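Local structure of hypothetical protein (4M8R) at residues A[46-51]-A[63-68]. The protein is of unknown function, a DUF4784 family member that probably joins an N-terminal Ig-like domain to a WD40-like beta-propeller domain. Numbering follows the deposited sequence.
Sequences FDFRWD and GPVGAE. With PO4 (phosphate ion), chain C.
Phe46 O takes a hydrogen bond from Val65 N, 3.0 Å away in the plane of the carbonyl, and Pro64 CA adds a weaker C-H...O contact to the same oxygen. The return bond is shorter: Phe46 N gives its hydrogen to Val65 O at 2.8 Å, the donor tilted 27° out of that carbonyl's plane. The two bonds make Phe46 and Val65 an antiparallel hydrogen-bonded pair, with both side chains on one face of the sheet. In Phe46, chi1 of -67° puts CG beside the backbone N, anti to the carbonyl carbon, and the ring beyond it turns one face to the Ala67 methyl, with CE2 3.3 Å from Ala67 CB. An alanine in place of Phe46 would probably open a gap against the Ala67 methyl, where the ring lies, and weaken the packing of this side chain on Ile79 and Val90. Phe48, on the same face, brings CE1 to within 3.9 Å of Val65 CB, which lies at the edge of its ring. On the opposite face from Phe46, Asp47 OD1 sits 3.3 Å from Gly63 CA, where a side chain would collide with it; at the Gly63 backbone angles a side chain would also jam against the preceding carbonyl oxygen, and a cis peptide leads into Pro64. That carboxylate forms a salt bridge with Lys234 of the second subunit. Further along, Arg49 grips a phosphate, probably from crystallisation, through NH1 and NH2 to two separate oxygens; Arg213 of the second subunit binds it too. The two segments belong to the beta hairpin of strands 43-50 and 60-72, their strand directions here 129° apart, in the N-terminal Ig-like domain.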
loop_
_atom_site.group_PDB
_atom_site.type_symbol
_atom_site.label_atom_id
_atom_site.label_comp_id
_atom_site.label_asym_id
_atom_site.label_seq_id
_atom_site.Cartn_x
_atom_site.Cartn_y
_atom_site.Cartn_z
ATOM N N PHE A 46 24.814 -3.298 -14.638
ATOM C CA PHE A 46 23.787 -2.692 -15.473
ATOM C C PHE A 46 23.080 -1.595 -14.698
ATOM O O PHE A 46 22.850 -1.739 -13.497
ATOM C CB PHE A 46 22.710 -3.715 -15.817
ATOM C CG PHE A 46 23.163 -4.834 -16.705
ATOM C CD1 PHE A 46 23.854 -4.580 -17.880
ATOM C CD2 PHE A 46 22.822 -6.146 -16.397
ATOM C CE1 PHE A 46 24.230 -5.621 -18.715
ATOM C CE2 PHE A 46 23.199 -7.186 -17.224
ATOM C CZ PHE A 46 23.905 -6.925 -18.384
ATOM N N ASP A 47 22.722 -0.516 -15.391
ATOM C CA ASP A 47 21.731 0.439 -14.899
ATOM C C ASP A 47 20.583 0.479 -15.909
ATOM O O ASP A 47 20.812 0.623 -17.105
ATOM C CB ASP A 47 22.337 1.841 -14.727
ATOM C CG ASP A 47 23.133 2.001 -13.415
ATOM O OD1 ASP A 47 23.297 1.021 -12.648
ATOM O OD2 ASP A 47 23.599 3.130 -13.144
ATOM N N PHE A 48 19.352 0.350 -15.421
ATOM C CA PHE A 48 18.163 0.304 -16.271
ATOM C C PHE A 48 17.337 1.580 -16.133
ATOM O O PHE A 48 17.178 2.106 -15.031
ATOM C CB PHE A 48 17.277 -0.886 -15.880
ATOM C CG PHE A 48 17.936 -2.228 -16.059
ATOM C CD1 PHE A 48 18.832 -2.708 -15.116
ATOM C CD2 PHE A 48 17.626 -3.025 -17.143
ATOM C CE1 PHE A 48 19.426 -3.947 -15.270
ATOM C CE2 PHE A 48 18.217 -4.261 -17.305
ATOM C CZ PHE A 48 19.123 -4.721 -16.370
ATOM N N ARG A 49 16.800 2.055 -17.252
ATOM C CA ARG A 49 15.846 3.163 -17.266
ATOM C C ARG A 49 14.683 2.800 -18.178
ATOM O O ARG A 49 14.901 2.432 -19.325
ATOM C CB ARG A 49 16.515 4.427 -17.785
ATOM C CG ARG A 49 15.634 5.670 -17.707
ATOM C CD ARG A 49 16.043 6.702 -18.749
ATOM N NE ARG A 49 15.753 6.241 -20.108
ATOM C CZ ARG A 49 16.111 6.882 -21.217
ATOM N NH1 ARG A 49 16.777 8.032 -21.154
ATOM N NH2 ARG A 49 15.805 6.362 -22.400
ATOM N N TRP A 50 13.456 2.892 -17.673
ATOM C CA TRP A 50 12.287 2.531 -18.473
ATOM C C TRP A 50 11.077 3.445 -18.287
ATOM O O TRP A 50 10.926 4.098 -17.262
ATOM C CB TRP A 50 11.882 1.082 -18.200
ATOM C CG TRP A 50 11.354 0.820 -16.822
ATOM C CD1 TRP A 50 10.093 1.055 -16.375
ATOM C CD2 TRP A 50 12.064 0.232 -15.728
ATOM N NE1 TRP A 50 9.973 0.666 -15.067
ATOM C CE2 TRP A 50 11.166 0.153 -14.644
ATOM C CE3 TRP A 50 13.373 -0.237 -15.557
ATOM C CZ2 TRP A 50 11.532 -0.371 -13.395
ATOM C CZ3 TRP A 50 13.741 -0.758 -14.311
ATOM C CH2 TRP A 50 12.817 -0.817 -13.249
ATOM N N ASP A 51 10.221 3.465 -19.306
ATOM C CA ASP A 51 8.941 4.172 -19.279
ATOM C C ASP A 51 7.843 3.185 -19.656
ATOM O O ASP A 51 7.785 2.752 -20.802
ATOM C CB ASP A 51 8.961 5.315 -20.292
ATOM C CG ASP A 51 10.127 6.255 -20.085
ATOM O OD1 ASP A 51 10.104 6.997 -19.077
ATOM O OD2 ASP A 51 11.061 6.248 -20.920
ATOM N N GLY A 63 19.470 -0.178 -10.623
ATOM C CA GLY A 63 20.923 -0.198 -10.737
ATOM C C GLY A 63 21.621 0.050 -9.409
ATOM O O GLY A 63 21.097 0.778 -8.566
ATOM N N PRO A 64 22.808 -0.560 -9.204
ATOM C CA PRO A 64 23.522 -1.451 -10.111
ATOM C C PRO A 64 23.018 -2.889 -9.992
ATOM O O PRO A 64 22.729 -3.371 -8.902
ATOM C CB PRO A 64 24.955 -1.358 -9.610
ATOM C CG PRO A 64 24.801 -1.195 -8.126
ATOM C CD PRO A 64 23.483 -0.489 -7.894
ATOM N N VAL A 65 22.900 -3.558 -11.119
ATOM C CA VAL A 65 22.483 -4.944 -11.152
ATOM C C VAL A 65 23.637 -5.668 -11.818
ATOM O O VAL A 65 23.992 -5.356 -12.952
ATOM C CB VAL A 65 21.184 -5.117 -11.969
ATOM C CG1 VAL A 65 20.753 -6.582 -12.025
ATOM C CG2 VAL A 65 20.073 -4.256 -11.384
ATOM N N GLY A 66 24.239 -6.609 -11.098
ATOM C CA GLY A 66 25.373 -7.351 -11.612
ATOM C C GLY A 66 24.968 -8.132 -12.838
ATOM O O GLY A 66 23.887 -8.722 -12.876
ATOM N N ALA A 67 25.832 -8.113 -13.848
ATOM C CA ALA A 67 25.617 -8.879 -15.059
ATOM C C ALA A 67 26.266 -10.245 -14.908
ATOM O O ALA A 67 27.355 -10.360 -14.343
ATOM C CB ALA A 67 26.221 -8.152 -16.245
ATOM N N GLU A 68 25.600 -11.280 -15.409
ATOM C CA GLU A 68 26.213 -12.600 -15.477
ATOM C C GLU A 68 27.279 -12.589 -16.576
ATOM O O GLU A 68 26.996 -12.239 -17.722
ATOM C CB GLU A 68 25.168 -13.681 -15.755
ATOM C CG GLU A 68 25.698 -15.105 -15.655
ATOM C CD GLU A 68 24.704 -16.144 -16.153
ATOM O OE1 GLU A 68 23.486 -15.855 -16.180
ATOM O OE2 GLU A 68 25.144 -17.253 -16.529
HETATM P P PO4 C . 17.686 8.524 -24.851
HETATM O O1 PO4 C . 18.908 7.623 -24.858
HETATM O O2 PO4 C . 16.437 7.705 -25.052
HETATM O O3 PO4 C . 17.593 9.237 -23.534
HETATM O O4 PO4 C . 17.827 9.568 -25.926
#